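Local coordinates for PKS (Streptomyces sp. CNQ431, PDB 5YDA), which serves as the acyltransferase domain of the splenocin polyketide synthase, broadly selective for the acyl groups it probably hands to an acyl carrier protein, at residues V33-A38 against G68-D73; R80-A85 against L418-V423; E189-D194 against D424-H429. All coordinates share one frame; numbering follows the deposited sequence.

Contact 1: residues V33-A38 against G68-D73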
ATOM      1  N   VAL A  33      -4.049  15.578  15.338  1.00 36.12           N
ATOM      2  CA  VAL A  33      -5.351  15.196  14.810  1.00 35.87           C
ATOM      3  C   VAL A  33      -6.413  15.637  15.807  1.00 40.03           C
ATOM      4  O   VAL A  33      -6.295  15.354  17.004  1.00 41.71           O
ATOM      5  CB  VAL A  33      -5.420  13.680  14.570  1.00 33.24           C
ATOM      6  CG1 VAL A  33      -6.759  13.286  13.964  1.00 32.87           C
ATOM      7  CG2 VAL A  33      -4.258  13.233  13.693  1.00 34.16           C
ATOM      8  N   LEU A  34      -7.445  16.333  15.319  1.00 37.08           N
ATOM      9  CA  LEU A  34      -8.569  16.751  16.154  1.00 37.10           C
ATOM     10  C   LEU A  34      -9.799  15.916  15.823  1.00 35.43           C
ATOM     11  O   LEU A  34     -10.326  16.020  14.702  1.00 34.23           O
ATOM     12  CB  LEU A  34      -8.874  18.235  15.949  1.00 36.76           C
ATOM     13  CG  LEU A  34      -7.710  19.214  16.125  1.00 41.17           C
ATOM     14  CD1 LEU A  34      -8.195  20.635  15.990  1.00 43.65           C
ATOM     15  CD2 LEU A  34      -7.024  19.012  17.465  1.00 44.18           C
ATOM     16  N   PRO A  35     -10.304  15.096  16.746  1.00 36.84           N
ATOM     17  CA  PRO A  35     -11.511  14.304  16.470  1.00 35.29           C
ATOM     18  C   PRO A  35     -12.792  15.057  16.790  1.00 40.84           C
ATOM     19  O   PRO A  35     -12.873  15.827  17.751  1.00 44.08           O
ATOM     20  CB  PRO A  35     -11.352  13.112  17.419  1.00 40.13           C
ATOM     21  CG  PRO A  35     -10.661  13.709  18.623  1.00 40.58           C
ATOM     22  CD  PRO A  35      -9.724  14.782  18.067  1.00 43.30           C
ATOM     23  N   VAL A  36     -13.811  14.813  15.967  1.00 38.80           N
ATOM     24  CA  VAL A  36     -15.143  15.386  16.133  1.00 37.47           C
ATOM     25  C   VAL A  36     -16.151  14.275  15.894  1.00 44.91           C
ATOM     26  O   VAL A  36     -16.081  13.583  14.872  1.00 45.26           O
ATOM     27  CB  VAL A  36     -15.410  16.546  15.152  1.00 42.96           C
ATOM     28  CG1 VAL A  36     -16.741  17.212  15.465  1.00 44.64           C
ATOM     29  CG2 VAL A  36     -14.272  17.557  15.161  1.00 43.03           C
ATOM     30  N   SER A  37     -17.092  14.104  16.821  1.00 44.06           N
ATOM     31  CA  SER A  37     -18.134  13.103  16.659  1.00 48.42           C
ATOM     32  C   SER A  37     -19.478  13.652  17.115  1.00 53.08           C
ATOM     33  O   SER A  37     -19.569  14.320  18.147  1.00 52.14           O
ATOM     34  CB  SER A  37     -17.814  11.820  17.437  1.00 49.38           C
ATOM     35  OG  SER A  37     -17.704  12.070  18.821  1.00 46.90           O
ATOM     36  N   ALA A  38     -20.518  13.358  16.336  1.00 55.93           N
ATOM     37  CA  ALA A  38     -21.881  13.769  16.650  1.00 56.07           C
ATOM     38  C   ALA A  38     -22.801  12.562  16.532  1.00 60.52           C
ATOM     39  O   ALA A  38     -22.330  11.438  16.350  1.00 59.86           O
ATOM     40  CB  ALA A  38     -22.339  14.898  15.720  1.00 55.35           C
ATOM     41  N   GLY A  68      -6.305  17.222  23.426  1.00 51.48           N
ATOM     42  CA  GLY A  68      -6.603  16.364  24.563  1.00 47.58           C
ATOM     43  C   GLY A  68      -8.042  16.493  25.023  1.00 51.15           C
ATOM     44  O   GLY A  68      -8.702  15.494  25.330  1.00 53.50           O
ATOM     45  N   ALA A  69      -8.554  17.722  25.058  1.00 49.63           N
ATOM     46  CA  ALA A  69      -9.927  17.942  25.496  1.00 52.36           C
ATOM     47  C   ALA A  69     -10.915  17.265  24.558  1.00 55.54           C
ATOM     48  O   ALA A  69     -11.939  16.732  25.003  1.00 56.31           O
ATOM     49  CB  ALA A  69     -10.212  19.444  25.588  1.00 47.20           C
ATOM     50  N   LEU A  70     -10.632  17.291  23.252  1.00 52.72           N
ATOM     51  CA  LEU A  70     -11.477  16.609  22.281  1.00 49.76           C
ATOM     52  C   LEU A  70     -11.435  15.095  22.455  1.00 52.26           C
ATOM     53  O   LEU A  70     -12.380  14.412  22.048  1.00 49.30           O
ATOM     54  CB  LEU A  70     -11.043  16.984  20.864  1.00 47.30           C
ATOM     55  CG  LEU A  70     -11.917  17.869  19.967  1.00 45.65           C
ATOM     56  CD1 LEU A  70     -13.096  18.466  20.692  1.00 38.87           C
ATOM     57  CD2 LEU A  70     -11.081  18.950  19.331  1.00 40.35           C
ATOM     58  N   ARG A  71     -10.360  14.565  23.047  1.00 51.48           N
ATOM     59  CA  ARG A  71     -10.205  13.141  23.330  1.00 53.44           C
ATOM     60  C   ARG A  71     -10.816  12.738  24.667  1.00 57.27           C
ATOM     61  O   ARG A  71     -11.619  11.803  24.724  1.00 59.24           O
ATOM     62  CB  ARG A  71      -8.727  12.757  23.317  1.00 44.31           C
ATOM     63  CG  ARG A  71      -8.108  12.695  21.948  1.00 43.78           C
ATOM     64  CD  ARG A  71      -6.612  12.812  22.066  1.00 43.98           C
ATOM     65  NE  ARG A  71      -5.928  12.525  20.810  1.00 50.92           N
ATOM     66  CZ  ARG A  71      -5.932  13.326  19.745  1.00 47.33           C
ATOM     67  NH1 ARG A  71      -6.595  14.477  19.769  1.00 41.50           N
ATOM     68  NH2 ARG A  71      -5.265  12.977  18.649  1.00 45.43           N
ATOM     69  N   ALA A  72     -10.480  13.457  25.746  1.00 60.21           N
ATOM     70  CA  ALA A  72     -10.877  13.035  27.087  1.00 58.52           C
ATOM     71  C   ALA A  72     -12.274  13.520  27.474  1.00 59.57           C
ATOM     72  O   ALA A  72     -12.996  12.806  28.178  1.00 63.59           O
ATOM     73  CB  ALA A  72      -9.848  13.520  28.112  1.00 54.17           C
ATOM     74  N   ASP A  73     -12.691  14.704  27.005  1.00 62.56           N
ATOM     75  CA  ASP A  73     -13.882  15.385  27.518  1.00 64.98           C
ATOM     76  C   ASP A  73     -15.145  15.162  26.685  1.00 64.98           C
ATOM     77  O   ASP A  73     -16.164  15.811  26.952  1.00 66.78           O
ATOM     78  CB  ASP A  73     -13.640  16.899  27.631  1.00 61.14           C
ATOM     79  CG  ASP A  73     -12.442  17.246  28.494  1.00 62.99           C
ATOM     80  OD1 ASP A  73     -11.913  16.355  29.189  1.00 61.40           O
ATOM     81  OD2 ASP A  73     -12.035  18.427  28.482  1.00 70.12           O
TER
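Strand 33-38 and the last turn of helix 63-72 run past each other at 39°, their axes 7.6 Å apart at closest approach, with Pro35 facing Leu70 across the gap. The polar link sits at one end of the strand segment. Here the guanidinium of Arg71 turns its NH1-NH2 edge onto a single carbonyl oxygen, Val33 O. Arg71 NH1 is 2.9 Å from Val33 O and meets it nearly in line with the C=O bond, while Arg71 NH2, at 3.1 Å from the same Val33 O, comes in more bent and tilted from the carbonyl plane. Val33 O itself lies almost in the guanidinium plane, so the pair of bonds fixes how the group is turned. From CG to NE the arginine chain is extended, which carries its charged end from the helix across to the strand. Both nitrogens have further partners: NH1 bonds to Ala67 O, in the preceding turn, and NH2 to Pro428 O near the C-terminal end of the model.

The helix and strand probably belong to the small alpha/beta linker that joins ketosynthase to acyltransferase in such synthases; strand 32-38 pairs antiparallel with strand 79-85, and helix 63-72 packs beside it.

Beside the guanidinium, the Pro35 ring packs with CD 3.6 Å from Arg71 NH1 and 3.8 Å from Leu70 CB, the second of these an apolar contact. Leu70 points toward the strand and sends CD2 to within 4.1 Å of Leu34 CB. Its chi1 of -110° is far from a staggered value, and the 3.2 Å approach of Leu70 CG to Pro35 O is very short, so the exact placement of that branch is doubtful. Leu51 of helix 43-56 also touches Leu70.

Contact 2: residues R80-A85 against L418-V423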
ATOM      1  N   ARG A  80     -18.341  10.664  12.606  1.00 44.80           N
ATOM      2  CA  ARG A  80     -17.028  11.183  12.962  1.00 40.74           C
ATOM      3  C   ARG A  80     -16.365  11.884  11.786  1.00 38.04           C
ATOM      4  O   ARG A  80     -16.555  11.501  10.630  1.00 41.83           O
ATOM      5  CB  ARG A  80     -16.097  10.065  13.438  1.00 37.42           C
ATOM      6  CG  ARG A  80     -16.685   9.180  14.493  1.00 38.35           C
ATOM      7  CD  ARG A  80     -15.696   8.121  14.964  1.00 37.50           C
ATOM      8  NE  ARG A  80     -16.210   7.455  16.159  1.00 42.30           N
ATOM      9  CZ  ARG A  80     -15.645   6.413  16.755  1.00 45.71           C
ATOM     10  NH1 ARG A  80     -14.520   5.884  16.277  1.00 43.63           N
ATOM     11  NH2 ARG A  80     -16.206   5.900  17.846  1.00 46.45           N
ATOM     12  N   LEU A  81     -15.565  12.904  12.101  1.00 41.73           N
ATOM     13  CA  LEU A  81     -14.577  13.434  11.166  1.00 38.21           C
ATOM     14  C   LEU A  81     -13.379  13.946  11.960  1.00 38.06           C
ATOM     15  O   LEU A  81     -13.430  14.087  13.182  1.00 37.34           O
ATOM     16  CB  LEU A  81     -15.157  14.531  10.259  1.00 35.34           C
ATOM     17  CG  LEU A  81     -15.733  15.851  10.784  1.00 39.71           C
ATOM     18  CD1 LEU A  81     -14.664  16.826  11.264  1.00 34.56           C
ATOM     19  CD2 LEU A  81     -16.572  16.493   9.685  1.00 41.36           C
ATOM     20  N   THR A  82     -12.290  14.218  11.250  1.00 33.22           N
ATOM     21  CA  THR A  82     -11.098  14.763  11.873  1.00 32.44           C
ATOM     22  C   THR A  82     -10.532  15.843  10.975  1.00 31.50           C
ATOM     23  O   THR A  82     -10.814  15.888   9.777  1.00 32.25           O
ATOM     24  CB  THR A  82      -9.995  13.718  12.115  1.00 32.68           C
ATOM     25  OG1 THR A  82      -9.530  13.211  10.854  1.00 30.83           O
ATOM     26  CG2 THR A  82     -10.479  12.579  13.007  1.00 28.21           C
ATOM     27  N   VAL A  83      -9.726  16.716  11.581  1.00 32.57           N
ATOM     28  CA  VAL A  83      -8.825  17.602  10.861  1.00 31.38           C
ATOM     29  C   VAL A  83      -7.422  17.363  11.398  1.00 31.51           C
ATOM     30  O   VAL A  83      -7.245  16.860  12.509  1.00 33.15           O
ATOM     31  CB  VAL A  83      -9.225  19.089  10.998  1.00 35.60           C
ATOM     32  CG1 VAL A  83     -10.614  19.314  10.422  1.00 35.66           C
ATOM     33  CG2 VAL A  83      -9.169  19.530  12.461  1.00 33.55           C
ATOM     34  N   SER A  84      -6.428  17.686  10.580  1.00 27.53           N
ATOM     35  CA  SER A  84      -5.032  17.713  10.980  1.00 32.08           C
ATOM     36  C   SER A  84      -4.553  19.156  10.957  1.00 38.99           C
ATOM     37  O   SER A  84      -4.876  19.901  10.026  1.00 35.34           O
ATOM     38  CB  SER A  84      -4.160  16.884  10.030  1.00 29.51           C
ATOM     39  OG  SER A  84      -4.585  15.539   9.990  1.00 41.43           O
ATOM     40  N   ALA A  85      -3.769  19.545  11.963  1.00 33.98           N
ATOM     41  CA  ALA A  85      -3.317  20.925  12.042  1.00 33.63           C
ATOM     42  C   ALA A  85      -2.040  20.999  12.867  1.00 38.21           C
ATOM     43  O   ALA A  85      -1.862  20.236  13.820  1.00 41.74           O
ATOM     44  CB  ALA A  85      -4.391  21.827  12.658  1.00 33.94           C
ATOM     45  N   LEU A 418      -8.945   6.683   9.554  1.00 24.67           N
ATOM     46  CA  LEU A 418      -9.141   5.376  10.167  1.00 28.93           C
ATOM     47  C   LEU A 418      -9.970   5.490  11.451  1.00 32.77           C
ATOM     48  O   LEU A 418     -10.891   4.695  11.674  1.00 26.40           O
ATOM     49  CB  LEU A 418      -7.782   4.721  10.422  1.00 24.00           C
ATOM     50  CG  LEU A 418      -7.184   4.064   9.175  1.00 27.80           C
ATOM     51  CD1 LEU A 418      -5.704   3.782   9.352  1.00 26.13           C
ATOM     52  CD2 LEU A 418      -7.940   2.771   8.850  1.00 23.91           C
ATOM     53  N   TRP A 419      -9.682   6.494  12.288  1.00 29.99           N
ATOM     54  CA  TRP A 419     -10.499   6.699  13.482  1.00 32.01           C
ATOM     55  C   TRP A 419     -11.943   7.020  13.116  1.00 32.94           C
ATOM     56  O   TRP A 419     -12.878   6.484  13.724  1.00 33.91           O
ATOM     57  CB  TRP A 419      -9.915   7.814  14.353  1.00 31.96           C
ATOM     58  CG  TRP A 419     -10.793   8.138  15.551  1.00 34.70           C
ATOM     59  CD1 TRP A 419     -10.790   7.505  16.766  1.00 34.52           C
ATOM     60  CD2 TRP A 419     -11.805   9.157  15.636  1.00 35.68           C
ATOM     61  NE1 TRP A 419     -11.730   8.067  17.596  1.00 36.03           N
ATOM     62  CE2 TRP A 419     -12.364   9.084  16.930  1.00 37.09           C
ATOM     63  CE3 TRP A 419     -12.285  10.127  14.745  1.00 33.30           C
ATOM     64  CZ2 TRP A 419     -13.380   9.942  17.354  1.00 34.09           C
ATOM     65  CZ3 TRP A 419     -13.286  10.981  15.168  1.00 35.70           C
ATOM     66  CH2 TRP A 419     -13.831  10.879  16.461  1.00 34.38           C
ATOM     67  N   SER A 420     -12.144   7.895  12.123  1.00 30.83           N
ATOM     68  CA  SER A 420     -13.499   8.262  11.717  1.00 32.30           C
ATOM     69  C   SER A 420     -14.309   7.053  11.266  1.00 35.09           C
ATOM     70  O   SER A 420     -15.533   7.030  11.434  1.00 37.48           O
ATOM     71  CB  SER A 420     -13.449   9.307  10.604  1.00 30.51           C
ATOM     72  OG  SER A 420     -13.020  10.557  11.114  1.00 31.75           O
ATOM     73  N   ALA A 421     -13.657   6.049  10.681  1.00 34.39           N
ATOM     74  CA  ALA A 421     -14.368   4.857  10.243  1.00 30.90           C
ATOM     75  C   ALA A 421     -14.632   3.884  11.380  1.00 37.60           C
ATOM     76  O   ALA A 421     -15.353   2.898  11.174  1.00 41.50           O
ATOM     77  CB  ALA A 421     -13.580   4.144   9.139  1.00 28.42           C
ATOM     78  N   GLY A 422     -14.065   4.117  12.563  1.00 36.27           N
ATOM     79  CA  GLY A 422     -14.284   3.249  13.696  1.00 33.98           C
ATOM     80  C   GLY A 422     -13.069   2.489  14.185  1.00 36.37           C
ATOM     81  O   GLY A 422     -13.216   1.631  15.061  1.00 40.66           O
ATOM     82  N   VAL A 423     -11.878   2.769  13.658  1.00 37.25           N
ATOM     83  CA  VAL A 423     -10.650   2.123  14.138  1.00 34.77           C
ATOM     84  C   VAL A 423     -10.108   3.020  15.241  1.00 37.13           C
ATOM     85  O   VAL A 423      -9.249   3.879  15.020  1.00 35.97           O
ATOM     86  CB  VAL A 423      -9.644   1.900  13.011  1.00 30.09           C
ATOM     87  CG1 VAL A 423      -8.460   1.085  13.524  1.00 29.55           C
ATOM     88  CG2 VAL A 423     -10.304   1.198  11.835  1.00 27.54           C
TER
HETATM   89  O   HOH W   1     -18.102   8.280  10.968  1.00 38.81           O
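Arg80 lies across one face of the Trp419 indole. Its CD sits over the six-membered ring, 3.6 Å from the ring centroid, in a CH-pi contact, and Arg80 CB approaches Trp419 CZ3 at 3.4 Å. Further out the guanidinium stacks flat on the indole, the two planes 16° apart, with an off-centre cation-pi contact to the five-membered ring. An extended chain from CG to NE carries the arginine across the ring face. At its end Arg80 NH1 donates a nearly straight bond (161°) to Trp419 O, 3.1 Å away. That oxygen also accepts Gly422 N, which reaches it from the opposite face of the carbonyl plane. Gly422, at positive phi, makes the Schellman motif that closes helix 407-420.

Beside the stack, Thr82 CG2 packs 3.5 Å from Trp419 CE3, and Ser420 OG comes within 3.3 Å of Leu81 CA. Water 1 joins the backbones, 2.9 Å from both Arg80 N and Ser420 O.

The arginine is fixed from outside as well: NH1 forms a salt bridge with Asp424, which would balance its buried charge, and NE bonds to Leu77 O. Strand 79-85 thus leans on the end of helix 407-420 by one face, while its antiparallel neighbour, strand 32-38, lays Pro35 on Trp419, and Val83 and Ala85 pack on helix 88-97.

Contact 3: residues E189-D194 against D424-H429; sequences EGVRPD and DAALPH
Glu189 OE2 accepts a short bond from water 2, at 2.6 Å, and the same water receives a weak one, 3.3 Å long, from His429 N, the poorly ordered last residue of the model. A bend at chi2 (-81°) folds the glutamate chain and brings its carboxylate over at a slant to Pro428, whose CB is 4.2 Å from Glu189 OE2.

Closer to the main chain the fit is between small groups. Val191 CG2 meets Ala426 CB at 3.6 Å, and Ala425 CB rests against Gly190 O, also 3.6 Å away. Gly190 is the positive-phi residue of a Schellman motif ending helix 169-188, whose following loop leads into strand 195-198 of the acyltransferase core. Across the contact, residues 424-426 make a 3-10 turn in the tail after helix 407-420, the part that in related synthases runs back over the linker toward the ketosynthase. Leu427 N bonds back to Asp424 O across this turn.

One juxtaposition is unfavourable: the carbonyl oxygens Glu189 O and Ala425 O lie 3.0 Å apart, two acceptors with no bond between them. Leu418 of helix 407-420 touches both Val191 and Ala426 and continues the apolar patch.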
ATOM      1  N   GLU A 189       1.329   2.363  15.922  1.00 33.82           N
ATOM      2  CA  GLU A 189       0.234   3.225  16.346  1.00 31.49           C
ATOM      3  C   GLU A 189      -0.997   2.439  16.780  1.00 32.94           C
ATOM      4  O   GLU A 189      -1.997   3.058  17.158  1.00 37.51           O
ATOM      5  CB  GLU A 189      -0.178   4.188  15.227  1.00 32.99           C
ATOM      6  CG  GLU A 189       0.927   5.045  14.666  1.00 38.61           C
ATOM      7  CD  GLU A 189       1.237   6.260  15.529  1.00 45.59           C
ATOM      8  OE1 GLU A 189       2.367   6.792  15.401  1.00 42.67           O
ATOM      9  OE2 GLU A 189       0.361   6.678  16.323  1.00 40.05           O
ATOM     10  N   GLY A 190      -0.982   1.113  16.706  1.00 34.14           N
ATOM     11  CA  GLY A 190      -2.148   0.342  17.077  1.00 33.40           C
ATOM     12  C   GLY A 190      -3.089  -0.003  15.941  1.00 33.52           C
ATOM     13  O   GLY A 190      -4.142  -0.605  16.194  1.00 33.16           O
ATOM     14  N   VAL A 191      -2.756   0.350  14.703  1.00 30.89           N
ATOM     15  CA  VAL A 191      -3.544  -0.071  13.544  1.00 30.84           C
ATOM     16  C   VAL A 191      -2.912  -1.374  13.067  1.00 30.68           C
ATOM     17  O   VAL A 191      -1.968  -1.388  12.264  1.00 29.74           O
ATOM     18  CB  VAL A 191      -3.589   0.994  12.452  1.00 33.43           C
ATOM     19  CG1 VAL A 191      -4.398   0.497  11.257  1.00 28.42           C
ATOM     20  CG2 VAL A 191      -4.197   2.271  12.993  1.00 31.35           C
ATOM     21  N   ARG A 192      -3.426  -2.475  13.581  1.00 26.48           N
ATOM     22  CA  ARG A 192      -2.917  -3.777  13.187  1.00 29.59           C
ATOM     23  C   ARG A 192      -3.875  -4.416  12.205  1.00 30.25           C
ATOM     24  O   ARG A 192      -5.094  -4.419  12.431  1.00 30.90           O
ATOM     25  CB  ARG A 192      -2.717  -4.680  14.403  1.00 32.01           C
ATOM     26  CG  ARG A 192      -1.625  -4.157  15.335  1.00 37.43           C
ATOM     27  CD  ARG A 192      -1.065  -5.191  16.326  1.00 43.98           C
ATOM     28  NE  ARG A 192       0.270  -4.770  16.769  1.00 53.57           N
ATOM     29  CZ  ARG A 192       0.504  -3.829  17.689  1.00 49.03           C
ATOM     30  NH1 ARG A 192      -0.509  -3.219  18.300  1.00 48.46           N
ATOM     31  NH2 ARG A 192       1.755  -3.498  18.009  1.00 47.45           N
ATOM     32  N   PRO A 193      -3.381  -4.928  11.092  1.00 26.31           N
ATOM     33  CA  PRO A 193      -4.292  -5.415  10.062  1.00 27.99           C
ATOM     34  C   PRO A 193      -4.867  -6.769  10.445  1.00 30.03           C
ATOM     35  O   PRO A 193      -4.171  -7.632  10.986  1.00 29.79           O
ATOM     36  CB  PRO A 193      -3.395  -5.504   8.822  1.00 23.80           C
ATOM     37  CG  PRO A 193      -2.015  -5.782   9.399  1.00 24.63           C
ATOM     38  CD  PRO A 193      -1.964  -5.032  10.698  1.00 22.95           C
ATOM     39  N   ASP A 194      -6.155  -6.948  10.151  1.00 25.38           N
ATOM     40  CA  ASP A 194      -6.782  -8.258  10.261  1.00 28.60           C
ATOM     41  C   ASP A 194      -6.535  -9.122   9.036  1.00 30.16           C
ATOM     42  O   ASP A 194      -6.711 -10.346   9.108  1.00 28.53           O
ATOM     43  CB  ASP A 194      -8.283  -8.095  10.495  1.00 26.26           C
ATOM     44  CG  ASP A 194      -8.564  -7.199  11.672  1.00 35.67           C
ATOM     45  OD1 ASP A 194      -8.297  -7.650  12.815  1.00 32.05           O
ATOM     46  OD2 ASP A 194      -8.983  -6.032  11.457  1.00 32.42           O
ATOM     47  N   ASP A 424     -10.618   2.823  16.462  1.00 35.56           N
ATOM     48  CA  ASP A 424     -10.379   3.802  17.518  1.00 36.21           C
ATOM     49  C   ASP A 424      -8.895   3.947  17.836  1.00 37.93           C
ATOM     50  O   ASP A 424      -8.415   5.058  18.084  1.00 37.28           O
ATOM     51  CB  ASP A 424     -11.152   3.421  18.777  1.00 36.89           C
ATOM     52  CG  ASP A 424     -12.660   3.447  18.575  1.00 40.90           C
ATOM     53  OD1 ASP A 424     -13.352   2.790  19.371  1.00 46.99           O
ATOM     54  OD2 ASP A 424     -13.160   4.121  17.643  1.00 41.21           O
ATOM     55  N   ALA A 425      -8.149   2.842  17.831  1.00 34.77           N
ATOM     56  CA  ALA A 425      -6.735   2.945  18.159  1.00 30.93           C
ATOM     57  C   ALA A 425      -5.949   3.758  17.138  1.00 34.99           C
ATOM     58  O   ALA A 425      -4.774   4.058  17.383  1.00 35.07           O
ATOM     59  CB  ALA A 425      -6.124   1.546  18.295  1.00 27.84           C
ATOM     60  N   ALA A 426      -6.552   4.123  16.004  1.00 33.41           N
ATOM     61  CA  ALA A 426      -5.808   4.895  15.019  1.00 35.55           C
ATOM     62  C   ALA A 426      -5.556   6.330  15.470  1.00 33.59           C
ATOM     63  O   ALA A 426      -4.596   6.945  14.995  1.00 31.93           O
ATOM     64  CB  ALA A 426      -6.534   4.888  13.676  1.00 28.72           C
ATOM     65  N   LEU A 427      -6.366   6.862  16.383  1.00 33.36           N
ATOM     66  CA  LEU A 427      -6.218   8.256  16.818  1.00 35.41           C
ATOM     67  C   LEU A 427      -4.948   8.424  17.644  1.00 37.38           C
ATOM     68  O   LEU A 427      -4.809   7.762  18.680  1.00 44.36           O
ATOM     69  CB  LEU A 427      -7.437   8.675  17.627  1.00 35.22           C
ATOM     70  CG  LEU A 427      -7.642  10.173  17.842  1.00 41.42           C
ATOM     71  CD1 LEU A 427      -7.863  10.888  16.511  1.00 36.91           C
ATOM     72  CD2 LEU A 427      -8.812  10.419  18.793  1.00 39.21           C
ATOM     73  N   PRO A 428      -4.004   9.276  17.235  1.00 41.16           N
ATOM     74  CA  PRO A 428      -2.717   9.382  17.951  1.00 44.11           C
ATOM     75  C   PRO A 428      -2.827  10.087  19.304  1.00 50.51           C
ATOM     76  O   PRO A 428      -3.846  10.700  19.646  1.00 47.77           O
ATOM     77  CB  PRO A 428      -1.835  10.192  16.995  1.00 44.61           C
ATOM     78  CG  PRO A 428      -2.545  10.175  15.671  1.00 42.11           C
ATOM     79  CD  PRO A 428      -4.008  10.049  15.983  1.00 35.66           C
ATOM     80  N   HIS A 429      -1.704  10.003  20.046  1.00 59.68           N
ATOM     81  CA  HIS A 429      -1.408  10.487  21.430  1.00 53.60           C
ATOM     82  C   HIS A 429      -1.206   9.294  22.361  1.00 60.92           C
ATOM     83  O   HIS A 429      -2.151   8.817  23.000  1.00 65.42           O
ATOM     84  CB  HIS A 429      -2.478  11.401  22.030  1.00 56.74           C
ATOM     85  CG  HIS A 429      -2.105  12.852  22.033  1.00 65.56           C
ATOM     86  ND1 HIS A 429      -1.026  13.344  22.739  1.00 73.88           N
ATOM     87  CD2 HIS A 429      -2.682  13.922  21.435  1.00 61.38           C
ATOM     88  CE1 HIS A 429      -0.946  14.653  22.562  1.00 68.97           C
ATOM     89  NE2 HIS A 429      -1.941  15.029  21.778  1.00 66.33           N
TER
HETATM   90  O   HOH W   2       0.416   7.800  18.688  1.00 52.79           O

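From the N terminus, contact 1 closes first: some 29 residues, mostly helical, bring helix 63-72 back onto strand 32-38. Contact 2 opens soon afterwards on the neighbouring strand of the same two-stranded sheet and spans over 330 residues, including the acyltransferase core, before helix 407-420 returns to it. Contact 3 begins inside that span, at 189-194, and ends beyond it, at 424-429, so contacts 2 and 3 cross, whereas contact 1 precedes both. The C-terminal tail binds all three, since segment 424-429 also touches residues of contacts 1 and 2. Linker sheet, final helix and acyltransferase core are thereby fastened together.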